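Local coordinates for uncharacterized protein (Bacteroides uniformis ATCC 8492, PDB 4Q68), which probably cleaves the amide bond between N-acetylmuramic acid and L-alanine in peptidoglycan fragments, as an amidase of the NlpC/P60 type, at residues Y14-Y19 against K211-V215; A50-T54 against A66-N70; P169-D173 against I233-R237; E46-A50 against N70-R75. One frame throughout, in Å; residues are numbered along the deposited sequence.

Contact 1 (Y14-Y19 against K211-V215)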
loop_
_atom_site.group_PDB
_atom_site.type_symbol
_atom_site.label_atom_id
_atom_site.label_comp_id
_atom_site.label_asym_id
_atom_site.label_seq_id
_atom_site.Cartn_x
_atom_site.Cartn_y
_atom_site.Cartn_z
ATOM N N TYR A 14 16.129 0.114 -0.576
ATOM C CA TYR A 14 15.627 -1.158 -1.111
ATOM C C TYR A 14 15.859 -1.343 -2.609
ATOM O O TYR A 14 15.495 -2.381 -3.148
ATOM C CB TYR A 14 14.128 -1.316 -0.809
ATOM C CG TYR A 14 13.861 -1.768 0.601
ATOM C CD1 TYR A 14 13.853 -0.862 1.649
ATOM C CD2 TYR A 14 13.637 -3.108 0.904
ATOM C CE1 TYR A 14 13.635 -1.283 2.956
ATOM C CE2 TYR A 14 13.402 -3.528 2.200
ATOM C CZ TYR A 14 13.412 -2.620 3.223
ATOM O OH TYR A 14 13.208 -3.063 4.509
ATOM N N LEU A 15 16.467 -0.379 -3.304
ATOM C CA LEU A 15 16.701 -0.594 -4.726
ATOM C C LEU A 15 17.445 -1.909 -4.915
ATOM O O LEU A 15 18.366 -2.232 -4.158
ATOM C CB LEU A 15 17.478 0.563 -5.360
ATOM C CG LEU A 15 16.704 1.877 -5.474
ATOM C CD1 LEU A 15 17.611 2.950 -6.012
ATOM C CD2 LEU A 15 15.486 1.743 -6.380
ATOM N N ASP A 16 17.033 -2.643 -5.939
ATOM C CA ASP A 16 17.624 -3.911 -6.368
ATOM C C ASP A 16 17.231 -5.109 -5.519
ATOM O O ASP A 16 17.584 -6.231 -5.870
ATOM C CB ASP A 16 19.149 -3.782 -6.551
ATOM C CG ASP A 16 19.507 -2.717 -7.558
ATOM O OD1 ASP A 16 18.863 -2.699 -8.637
ATOM O OD2 ASP A 16 20.424 -1.900 -7.301
ATOM N N VAL A 17 16.469 -4.906 -4.442
ATOM C CA VAL A 17 15.956 -6.038 -3.687
ATOM C C VAL A 17 14.994 -6.819 -4.590
ATOM O O VAL A 17 14.133 -6.223 -5.241
ATOM C CB VAL A 17 15.253 -5.581 -2.405
ATOM C CG1 VAL A 17 14.504 -6.736 -1.740
ATOM C CG2 VAL A 17 16.273 -4.999 -1.433
ATOM N N PRO A 18 15.123 -8.159 -4.633
ATOM C CA PRO A 18 14.244 -8.927 -5.517
ATOM C C PRO A 18 12.757 -8.862 -5.174
ATOM O O PRO A 18 12.376 -8.811 -4.005
ATOM C CB PRO A 18 14.769 -10.360 -5.376
ATOM C CG PRO A 18 16.221 -10.211 -4.983
ATOM C CD PRO A 18 16.220 -8.996 -4.092
ATOM N N TYR A 19 11.951 -8.897 -6.221
ATOM C CA TYR A 19 10.515 -9.062 -6.113
ATOM C C TYR A 19 10.185 -10.547 -5.955
ATOM O O TYR A 19 10.584 -11.369 -6.790
ATOM C CB TYR A 19 9.835 -8.536 -7.375
ATOM C CG TYR A 19 8.333 -8.525 -7.274
ATOM C CD1 TYR A 19 7.594 -9.690 -7.408
ATOM C CD2 TYR A 19 7.646 -7.341 -7.044
ATOM C CE1 TYR A 19 6.209 -9.681 -7.298
ATOM C CE2 TYR A 19 6.254 -7.319 -6.940
ATOM C CZ TYR A 19 5.550 -8.498 -7.069
ATOM O OH TYR A 19 4.171 -8.509 -6.966
ATOM N N LYS A 211 11.315 -7.567 -11.722
ATOM C CA LYS A 211 11.688 -8.584 -10.753
ATOM C C LYS A 211 12.483 -8.024 -9.572
ATOM O O LYS A 211 13.190 -8.771 -8.894
ATOM C CB LYS A 211 12.446 -9.728 -11.430
ATOM C CG LYS A 211 11.693 -10.385 -12.580
ATOM C CD LYS A 211 12.536 -11.451 -13.246
ATOM C CE LYS A 211 11.722 -12.313 -14.197
ATOM N NZ LYS A 211 11.181 -11.526 -15.340
ATOM N N LYS A 212 12.335 -6.730 -9.299
ATOM C CA LYS A 212 13.078 -6.097 -8.216
ATOM C C LYS A 212 12.508 -4.715 -7.926
ATOM O O LYS A 212 11.661 -4.211 -8.669
ATOM C CB LYS A 212 14.568 -5.980 -8.571
ATOM C CG LYS A 212 14.868 -5.014 -9.705
ATOM C CD LYS A 212 16.262 -5.212 -10.282
ATOM C CE LYS A 212 16.533 -4.206 -11.380
ATOM N NZ LYS A 212 17.775 -4.503 -12.117
ATOM N N VAL A 213 12.994 -4.105 -6.846
ATOM C CA VAL A 213 12.638 -2.733 -6.509
ATOM C C VAL A 213 13.423 -1.783 -7.411
ATOM O O VAL A 213 14.648 -1.896 -7.540
ATOM C CB VAL A 213 12.940 -2.440 -5.029
ATOM C CG1 VAL A 213 12.638 -0.999 -4.677
ATOM C CG2 VAL A 213 12.169 -3.385 -4.114
ATOM N N VAL A 214 12.701 -0.853 -8.031
ATOM C CA VAL A 214 13.258 0.066 -9.019
ATOM C C VAL A 214 12.770 1.491 -8.775
ATOM O O VAL A 214 11.766 1.731 -8.100
ATOM C CB VAL A 214 12.857 -0.325 -10.462
ATOM C CG1 VAL A 214 13.314 -1.735 -10.781
ATOM C CG2 VAL A 214 11.350 -0.184 -10.684
ATOM N N VAL A 215 13.497 2.429 -9.370
ATOM C CA VAL A 215 12.977 3.750 -9.700
ATOM C C VAL A 215 12.331 3.619 -11.075
ATOM O O VAL A 215 12.959 3.150 -12.022
ATOM C CB VAL A 215 14.106 4.802 -9.774
ATOM C CG1 VAL A 215 13.558 6.132 -10.254
ATOM C CG2 VAL A 215 14.811 4.946 -8.452
HETATM O O HOH W 1 16.715 -1.179 -9.232
HETATM O O HOH W 2 19.981 -2.309 -11.069
HETATM O O HOH W 3 19.779 -5.498 -9.884
#
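Val-213 faces the type II beta turn of Tyr-14 to Val-17, and its side chain is framed by that turn. CB lies 3.2 Å from O of Tyr-14, the carbonyl that also takes the turn's own bond from N of Val-17. CG1, anti to the backbone N (chi1 177°), leans on the same carbonyl and meets CB of Tyr-14, while CG2 rests near O of Val-17 and its CB. With an alanine at this position the two methyls go, which would probably leave a gap against Tyr-14, Val-17 and Leu-44. Both N and O of Val-213 bond to the loop: N of Asp-16 gives a nearly straight bond of 3.0 Å to O of Val-213, and N of Val-213 donates to O of Val-17, 2.9 Å away. Further along, N of Tyr-19 donates to O of Lys-211 over 2.9 Å, from above the carbonyl plane. Pro-18 and Lys-212 form a single beta bridge, so the loop after helix 2-12 docks on edge strand 212-215 of the antiparallel sheet, where Lys-211 and Lys-212 make a G1 beta bulge opposite Ser-207. On the solvent side Asp-16 and Lys-212 run alongside each other, pointing the same way; OD1 of Asp-16 and NZ of Lys-212 stay 4.1 Å apart, beyond a salt bridge, and water 2 spans them. Water 1 donates to OD1 of Asp-16 and to O of Val-213. From within the turn, CD2 of Leu-15 reaches over the Val-214 to Val-215 peptide, 3.9 Å from CG2 of Val-215.

Contact 2 (A50-T54 against A66-N70)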
loop_
_atom_site.group_PDB
_atom_site.type_symbol
_atom_site.label_atom_id
_atom_site.label_comp_id
_atom_site.label_asym_id
_atom_site.label_seq_id
_atom_site.Cartn_x
_atom_site.Cartn_y
_atom_site.Cartn_z
ATOM N N ALA A 50 7.527 1.230 8.382
ATOM C CA ALA A 50 7.876 0.736 9.736
ATOM C C ALA A 50 9.236 1.253 10.159
ATOM O O ALA A 50 9.409 1.692 11.288
ATOM C CB ALA A 50 7.844 -0.769 9.774
ATOM N N GLU A 51 10.206 1.209 9.256
ATOM C CA GLU A 51 11.540 1.702 9.575
ATOM C C GLU A 51 11.522 3.197 9.851
ATOM O O GLU A 51 12.124 3.669 10.818
ATOM C CB GLU A 51 12.503 1.396 8.440
ATOM C CG GLU A 51 13.913 1.929 8.673
ATOM C CD GLU A 51 14.900 1.554 7.584
ATOM O OE1 GLU A 51 14.518 0.928 6.572
ATOM O OE2 GLU A 51 16.090 1.917 7.756
ATOM N N THR A 52 10.817 3.947 9.010
ATOM C CA THR A 52 10.825 5.392 9.153
ATOM C C THR A 52 10.093 5.850 10.427
ATOM O O THR A 52 10.482 6.846 11.051
ATOM C CB THR A 52 10.291 6.090 7.894
ATOM O OG1 THR A 52 10.891 5.513 6.728
ATOM C CG2 THR A 52 10.650 7.558 7.900
ATOM N N LEU A 53 9.056 5.120 10.826
ATOM C CA LEU A 53 8.348 5.410 12.075
ATOM C C LEU A 53 9.151 5.086 13.318
ATOM O O LEU A 53 8.801 5.547 14.387
ATOM C CB LEU A 53 7.038 4.641 12.130
ATOM C CG LEU A 53 5.888 5.192 11.306
ATOM C CD1 LEU A 53 4.752 4.186 11.315
ATOM C CD2 LEU A 53 5.418 6.556 11.812
ATOM N N THR A 54 10.214 4.303 13.181
ATOM C CA THR A 54 10.990 3.827 14.328
ATOM C C THR A 54 12.127 4.803 14.598
ATOM O O THR A 54 13.039 4.917 13.776
ATOM C CB THR A 54 11.595 2.419 14.052
ATOM O OG1 THR A 54 10.555 1.492 13.730
ATOM C CG2 THR A 54 12.311 1.881 15.277
ATOM N N ALA A 66 11.449 -2.559 18.136
ATOM C CA ALA A 66 10.629 -1.400 17.793
ATOM C C ALA A 66 10.200 -1.436 16.331
ATOM O O ALA A 66 9.069 -1.115 16.017
ATOM C CB ALA A 66 11.370 -0.113 18.110
ATOM N N PHE A 67 11.102 -1.843 15.445
ATOM C CA PHE A 67 10.761 -2.029 14.027
ATOM C C PHE A 67 9.606 -3.021 13.891
ATOM O O PHE A 67 8.636 -2.758 13.198
ATOM C CB PHE A 67 11.973 -2.510 13.215
ATOM C CG PHE A 67 11.634 -2.911 11.809
ATOM C CD1 PHE A 67 11.472 -1.954 10.815
ATOM C CD2 PHE A 67 11.437 -4.238 11.480
ATOM C CE1 PHE A 67 11.157 -2.319 9.531
ATOM C CE2 PHE A 67 11.115 -4.607 10.198
ATOM C CZ PHE A 67 10.975 -3.642 9.219
ATOM N N ALA A 68 9.728 -4.170 14.547
ATOM C CA ALA A 68 8.701 -5.196 14.478
ATOM C C ALA A 68 7.380 -4.682 15.018
ATOM O O ALA A 68 6.327 -4.950 14.439
ATOM C CB ALA A 68 9.152 -6.444 15.234
ATOM N N ASP A 69 7.425 -3.956 16.132
ATOM C CA ASP A 69 6.185 -3.417 16.698
ATOM C C ASP A 69 5.504 -2.436 15.735
ATOM O O ASP A 69 4.279 -2.440 15.597
ATOM C CB ASP A 69 6.444 -2.733 18.034
ATOM C CG ASP A 69 6.697 -3.719 19.180
ATOM O OD1 ASP A 69 6.432 -4.936 19.045
ATOM O OD2 ASP A 69 7.151 -3.236 20.222
ATOM N N ASN A 70 6.287 -1.591 15.076
ATOM C CA ASN A 70 5.715 -0.677 14.092
ATOM C C ASN A 70 5.188 -1.418 12.880
ATOM O O ASN A 70 4.102 -1.107 12.389
ATOM C CB ASN A 70 6.723 0.396 13.710
ATOM C CG ASN A 70 6.824 1.449 14.773
ATOM O OD1 ASN A 70 5.815 1.824 15.368
ATOM N ND2 ASN A 70 8.028 1.911 15.045
#
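Ala-50 and Phe-67 meet where two helices consecutive in the chain, 41-53 and 64-75, pack as a helical hairpin near the end of the first. The tight part sets the Phe-67 ring and the small side chains of Ala-50, Thr-54 and Ala-66 close together. CB of Ala-50 lies 3.7 Å from CE1 of Phe-67, approaching the ring obliquely, while N and CA of Glu-51 come to the ring's edge. A chi1 of 171° throws the Phe-67 ring across to the helix 41-53 backbone. Just past the helix, CG2 of Thr-54 touches CB of Ala-66 at 3.6 Å, and OG1 sits over CA of Phe-67. The outer side is looser: the carboxylate of Glu-51 extends away toward helix 2-12 and has a long, weak ion pair with Lys-13. On the flank where Leu-53 packs against Ile-74 and Met-238, its CB approaches ND2 of Asn-70 only loosely, at 4.1 Å. Polar contact centres on the hydroxyl of Thr-54, which donates to O of Ala-50 at 2.7 Å and thus ties the residue after the helix to its last turn. A valine in its place would probably leave the amide of Asn-70 without its acceptor and O of Ala-50 without this donor. Thr-54 and Asn-70 cross obliquely, and the amide reaches the hydroxyl in its own plane: ND2 of Asn-70 donates to OG1 of Thr-54 over 2.9 Å, at an N-H...O angle of 161°.

Contact 3 (P169-D173 against I233-R237)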
loop_
_atom_site.group_PDB
_atom_site.type_symbol
_atom_site.label_atom_id
_atom_site.label_comp_id
_atom_site.label_asym_id
_atom_site.label_seq_id
_atom_site.Cartn_x
_atom_site.Cartn_y
_atom_site.Cartn_z
ATOM N N PRO A 169 2.167 20.053 -6.537
ATOM C CA PRO A 169 2.929 20.525 -5.379
ATOM C C PRO A 169 2.496 19.940 -4.031
ATOM O O PRO A 169 3.260 20.005 -3.077
ATOM C CB PRO A 169 2.730 22.045 -5.420
ATOM C CG PRO A 169 1.511 22.254 -6.222
ATOM C CD PRO A 169 1.498 21.163 -7.239
ATOM N N TRP A 170 1.299 19.368 -3.963
ATOM C CA TRP A 170 0.836 18.730 -2.746
ATOM C C TRP A 170 1.200 17.242 -2.647
ATOM O O TRP A 170 0.912 16.618 -1.641
ATOM C CB TRP A 170 -0.669 18.941 -2.576
ATOM C CG TRP A 170 -1.530 18.530 -3.711
ATOM C CD1 TRP A 170 -2.027 19.339 -4.680
ATOM C CD2 TRP A 170 -2.078 17.233 -3.958
ATOM N NE1 TRP A 170 -2.837 18.634 -5.529
ATOM C CE2 TRP A 170 -2.883 17.335 -5.111
ATOM C CE3 TRP A 170 -1.971 15.999 -3.317
ATOM C CZ2 TRP A 170 -3.589 16.252 -5.625
ATOM C CZ3 TRP A 170 -2.674 14.921 -3.832
ATOM C CH2 TRP A 170 -3.468 15.054 -4.980
ATOM N N ILE A 171 1.822 16.690 -3.689
ATOM C CA ILE A 171 2.407 15.355 -3.637
ATOM C C ILE A 171 3.891 15.571 -3.383
ATOM O O ILE A 171 4.543 16.287 -4.154
ATOM C CB ILE A 171 2.191 14.560 -4.934
ATOM C CG1 ILE A 171 0.698 14.424 -5.224
ATOM C CG2 ILE A 171 2.894 13.205 -4.830
ATOM C CD1 ILE A 171 0.372 13.862 -6.589
ATOM N N LYS A 172 4.410 14.967 -2.319
ATOM C CA LYS A 172 5.772 15.215 -1.863
ATOM C C LYS A 172 6.632 13.949 -1.879
ATOM O O LYS A 172 6.125 12.820 -1.738
ATOM C CB LYS A 172 5.711 15.781 -0.446
ATOM C CG LYS A 172 4.927 17.083 -0.401
ATOM C CD LYS A 172 4.882 17.757 0.945
ATOM C CE LYS A 172 3.985 18.993 0.886
ATOM N NZ LYS A 172 4.267 19.802 -0.331
ATOM N N ASP A 173 7.938 14.142 -2.020
ATOM C CA ASP A 173 8.892 13.056 -1.846
ATOM C C ASP A 173 8.540 12.262 -0.595
ATOM O O ASP A 173 8.286 12.825 0.479
ATOM C CB ASP A 173 10.306 13.607 -1.660
ATOM C CG ASP A 173 11.015 13.920 -2.956
ATOM O OD1 ASP A 173 10.676 13.322 -3.990
ATOM O OD2 ASP A 173 11.940 14.779 -2.929
ATOM N N ILE A 233 -4.813 7.601 -8.331
ATOM C CA ILE A 233 -4.042 7.345 -7.117
ATOM C C ILE A 233 -4.727 7.911 -5.892
ATOM O O ILE A 233 -5.416 8.931 -5.956
ATOM C CB ILE A 233 -2.584 7.909 -7.200
ATOM C CG1 ILE A 233 -2.561 9.427 -7.418
ATOM C CG2 ILE A 233 -1.808 7.176 -8.286
ATOM C CD1 ILE A 233 -1.171 10.036 -7.400
ATOM N N ARG A 234 -4.478 7.252 -4.768
ATOM C CA ARG A 234 -4.607 7.831 -3.448
ATOM C C ARG A 234 -3.193 8.146 -2.961
ATOM O O ARG A 234 -2.250 7.410 -3.250
ATOM C CB ARG A 234 -5.329 6.885 -2.476
ATOM C CG ARG A 234 -6.755 6.576 -2.905
ATOM C CD ARG A 234 -7.503 5.677 -1.956
ATOM N NE ARG A 234 -7.762 6.351 -0.686
ATOM C CZ ARG A 234 -8.442 5.830 0.330
ATOM N NH1 ARG A 234 -8.900 4.595 0.277
ATOM N NH2 ARG A 234 -8.662 6.539 1.420
ATOM N N VAL A 235 -3.059 9.256 -2.245
ATOM C CA VAL A 235 -1.785 9.735 -1.739
ATOM C C VAL A 235 -1.887 9.808 -0.220
ATOM O O VAL A 235 -2.769 10.492 0.318
ATOM C CB VAL A 235 -1.448 11.130 -2.311
ATOM C CG1 VAL A 235 -0.133 11.636 -1.752
ATOM C CG2 VAL A 235 -1.413 11.085 -3.830
ATOM N N LEU A 236 -1.009 9.064 0.447
ATOM C CA LEU A 236 -0.971 8.989 1.903
ATOM C C LEU A 236 0.381 9.499 2.376
ATOM O O LEU A 236 1.372 9.447 1.645
ATOM C CB LEU A 236 -1.161 7.557 2.411
ATOM C CG LEU A 236 -2.412 6.791 1.974
ATOM C CD1 LEU A 236 -3.676 7.620 2.119
ATOM C CD2 LEU A 236 -2.286 6.231 0.560
ATOM N N ARG A 237 0.443 9.975 3.615
ATOM C CA ARG A 237 1.676 10.540 4.148
ATOM C C ARG A 237 1.875 10.076 5.578
ATOM O O ARG A 237 0.972 10.171 6.411
ATOM C CB ARG A 237 1.609 12.060 4.072
ATOM C CG ARG A 237 2.888 12.798 4.481
ATOM C CD ARG A 237 2.807 14.277 4.170
ATOM N NE ARG A 237 2.676 14.471 2.733
ATOM C CZ ARG A 237 2.032 15.464 2.131
ATOM N NH1 ARG A 237 1.456 16.450 2.815
ATOM N NH2 ARG A 237 1.966 15.462 0.802
HETATM O O HOH W 4 0.082 18.258 0.815
#
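The carbonyl oxygen of Trp-170 is gripped twice: NH2 of Arg-237 donates to it over 2.9 Å, and water 4, which also accepts from NH1 of Arg-237, donates to it at 3.1 Å. The oxygen lies in the guanidinium plane, at its edge, but the nitrogen is tilted 34° from the carbonyl plane and the bond is bent, with an N-H...O angle of 137°. The guanidinium is also tied to Asp-175, whose OD1 forms a salt bridge with NE, so the group is held along more than one edge and its rotation is restricted. One face is covered by the aliphatic part of Lys-172, CD lying 3.7 Å above the plane toward its rim. The lysine chain passes over the guanidinium at a slant and bends at its end (chi4 -45°), which carries NZ of Lys-172 back to O of Pro-169 at 2.9 Å; the two cationic ends therefore stay apart, each with an acceptor of its own. Beneath this polar layer the contact is apolar. CG2 of Val-235 meets both CZ3 of Trp-170, 4.0 Å away, and CG1 of Ile-171, whose chain crosses it at about a right angle. That same CG1 lies over one face of the indole, and CD1 of Ile-171 reaches on to CD1 of Ile-233. Trp-170 also packs against Val-107, Thr-108 and Met-111 of helix 107-111. The loop leading into strand 176-181 thus packs on one face of its antiparallel neighbour 230-238, in the central sheet of a fold consistent with the papain-like NlpC/P60 type.

Contact 4 (E46-A50 against N70-R75)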
loop_
_atom_site.group_PDB
_atom_site.type_symbol
_atom_site.label_atom_id
_atom_site.label_comp_id
_atom_site.label_asym_id
_atom_site.label_seq_id
_atom_site.Cartn_x
_atom_site.Cartn_y
_atom_site.Cartn_z
ATOM N N GLU A 46 5.317 -1.301 3.514
ATOM C CA GLU A 46 5.191 -1.581 4.940
ATOM C C GLU A 46 6.540 -1.534 5.644
ATOM O O GLU A 46 6.654 -0.943 6.719
ATOM C CB GLU A 46 4.514 -2.930 5.176
ATOM C CG GLU A 46 3.069 -2.931 4.743
ATOM C CD GLU A 46 2.324 -4.198 5.079
ATOM O OE1 GLU A 46 2.931 -5.294 4.950
ATOM O OE2 GLU A 46 1.132 -4.085 5.479
ATOM N N TYR A 47 7.567 -2.156 5.070
ATOM C CA TYR A 47 8.881 -2.147 5.714
ATOM C C TYR A 47 9.470 -0.739 5.755
ATOM O O TYR A 47 10.104 -0.361 6.747
ATOM C CB TYR A 47 9.878 -3.075 5.010
ATOM C CG TYR A 47 9.476 -4.540 4.964
ATOM C CD1 TYR A 47 8.931 -5.186 6.063
ATOM C CD2 TYR A 47 9.647 -5.273 3.795
ATOM C CE1 TYR A 47 8.578 -6.532 6.001
ATOM C CE2 TYR A 47 9.281 -6.602 3.711
ATOM C CZ TYR A 47 8.740 -7.236 4.813
ATOM O OH TYR A 47 8.341 -8.561 4.766
ATOM N N VAL A 48 9.299 0.024 4.684
ATOM C CA VAL A 48 9.826 1.377 4.647
ATOM C C VAL A 48 9.129 2.257 5.684
ATOM O O VAL A 48 9.778 3.004 6.429
ATOM C CB VAL A 48 9.717 1.967 3.234
ATOM C CG1 VAL A 48 10.088 3.434 3.232
ATOM C CG2 VAL A 48 10.640 1.194 2.277
ATOM N N LEU A 49 7.805 2.188 5.742
ATOM C CA LEU A 49 7.049 2.958 6.719
ATOM C C LEU A 49 7.413 2.531 8.139
ATOM O O LEU A 49 7.599 3.374 9.019
ATOM C CB LEU A 49 5.548 2.792 6.452
ATOM C CG LEU A 49 4.599 3.546 7.388
ATOM C CD1 LEU A 49 4.818 5.053 7.375
ATOM C CD2 LEU A 49 3.166 3.215 7.024
ATOM N N ALA A 50 7.527 1.230 8.382
ATOM C CA ALA A 50 7.876 0.736 9.736
ATOM C C ALA A 50 9.236 1.253 10.159
ATOM O O ALA A 50 9.409 1.692 11.288
ATOM C CB ALA A 50 7.844 -0.769 9.774
ATOM N N ASN A 70 6.287 -1.591 15.076
ATOM C CA ASN A 70 5.715 -0.677 14.092
ATOM C C ASN A 70 5.188 -1.418 12.880
ATOM O O ASN A 70 4.102 -1.107 12.389
ATOM C CB ASN A 70 6.723 0.396 13.710
ATOM C CG ASN A 70 6.824 1.449 14.773
ATOM O OD1 ASN A 70 5.815 1.824 15.368
ATOM N ND2 ASN A 70 8.028 1.911 15.045
ATOM N N LEU A 71 5.914 -2.414 12.396
ATOM C CA LEU A 71 5.437 -3.213 11.280
ATOM C C LEU A 71 4.106 -3.867 11.626
ATOM O O LEU A 71 3.184 -3.889 10.805
ATOM C CB LEU A 71 6.472 -4.256 10.873
ATOM C CG LEU A 71 6.070 -5.145 9.708
ATOM C CD1 LEU A 71 5.879 -4.340 8.441
ATOM C CD2 LEU A 71 7.094 -6.240 9.516
ATOM N N GLN A 72 4.003 -4.409 12.836
ATOM C CA GLN A 72 2.777 -5.055 13.274
ATOM C C GLN A 72 1.605 -4.070 13.305
ATOM O O GLN A 72 0.487 -4.420 12.925
ATOM C CB GLN A 72 3.004 -5.686 14.625
ATOM C CG GLN A 72 1.841 -6.487 15.155
ATOM C CD GLN A 72 2.216 -7.183 16.440
ATOM O OE1 GLN A 72 3.313 -7.732 16.540
ATOM N NE2 GLN A 72 1.332 -7.148 17.429
ATOM N N LYS A 73 1.859 -2.848 13.762
ATOM C CA LYS A 73 0.774 -1.876 13.827
ATOM C C LYS A 73 0.336 -1.388 12.447
ATOM O O LYS A 73 -0.817 -0.992 12.291
ATOM C CB LYS A 73 1.048 -0.744 14.804
ATOM C CG LYS A 73 1.723 0.477 14.282
ATOM C CD LYS A 73 1.798 1.527 15.389
ATOM C CE LYS A 73 2.515 2.769 14.949
ATOM N NZ LYS A 73 2.411 3.821 16.011
ATOM N N ILE A 74 1.214 -1.463 11.453
ATOM C CA ILE A 74 0.901 -1.128 10.071
ATOM C C ILE A 74 0.150 -2.257 9.378
ATOM O O ILE A 74 -0.787 -2.027 8.617
ATOM C CB ILE A 74 2.216 -0.824 9.312
ATOM C CG1 ILE A 74 2.846 0.460 9.828
ATOM C CG2 ILE A 74 1.985 -0.737 7.807
ATOM C CD1 ILE A 74 4.317 0.575 9.499
ATOM N N ARG A 75 0.592 -3.486 9.595
ATOM C CA ARG A 75 0.131 -4.608 8.793
ATOM C C ARG A 75 -1.186 -5.203 9.296
ATOM O O ARG A 75 -1.939 -5.772 8.493
ATOM C CB ARG A 75 1.227 -5.687 8.740
ATOM C CG ARG A 75 0.806 -6.950 8.013
ATOM C CD ARG A 75 1.963 -7.891 7.781
ATOM N NE ARG A 75 2.942 -7.320 6.873
ATOM C CZ ARG A 75 4.188 -7.756 6.755
ATOM N NH1 ARG A 75 4.613 -8.797 7.463
ATOM N NH2 ARG A 75 5.013 -7.122 5.920
HETATM O O HOH W 5 -1.151 -5.583 5.470
#
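OE1 of Glu-46 receives two bonds from Arg-75, 2.8 Å from NE and 2.9 Å from NH2, a side-on salt bridge in which both nitrogens grip one oxygen from the same face of the carboxylate. The oxygen lies in the guanidinium plane, yet the two flat groups are turned 34° apart. The arginine reaches it by bending at chi3 (-66°). Leu-71 flanks the pair: its CD1 covers one face of the guanidinium, and its CD2 meets the edge of the Tyr-47 ring, 3.8 Å from CE1. CG2 of Ile-74 lies against CG of Glu-46, and farther along CD1 of Ile-74 wedges between CG of Leu-49, 3.7 Å off, and Ala-50, whose CB also rests on CB of Leu-71. In the second shell, Trp-94 donates from NE1 to OE2 of Glu-46, O of Val-33 accepts from NH1 of Arg-75, and OH of Tyr-47 bonds to N of Asn-35; these bonds fix the charged pair and the ring. Segments 46-50 and 70-75, of helices 41-53 and 64-75, run at 128° to each other, their axes 8.8 Å apart at closest, with Trp-94 of helix 91-100 closing over Leu-49 and Ile-74 and Met-7 of helix 2-12 against Leu-49.

Overall arrangement
Contacts 2 and 4 hold the same pair of helices, 41-53 and 64-75, and share Ala-50 and Asn-70; their centres lie about 6 Å apart. Contact 4 is the buried one, with a salt bridge flanked by apolar side chains, whereas contact 2, farther from the chain's centre, relies on one phenylalanine ring, small side chains and a neutral threonine-asparagine pair. Contacts 1 and 3 instead bring loops onto the antiparallel sheet, at strands 212-215 and 230-238. Contact 1 lies at the surface and works through backbone bonds and waters; contact 3, partly buried, sets an arginine-to-carbonyl bond over an apolar patch. Tyr-14 links the two systems by packing on Tyr-47 and Val-48 of contact 4.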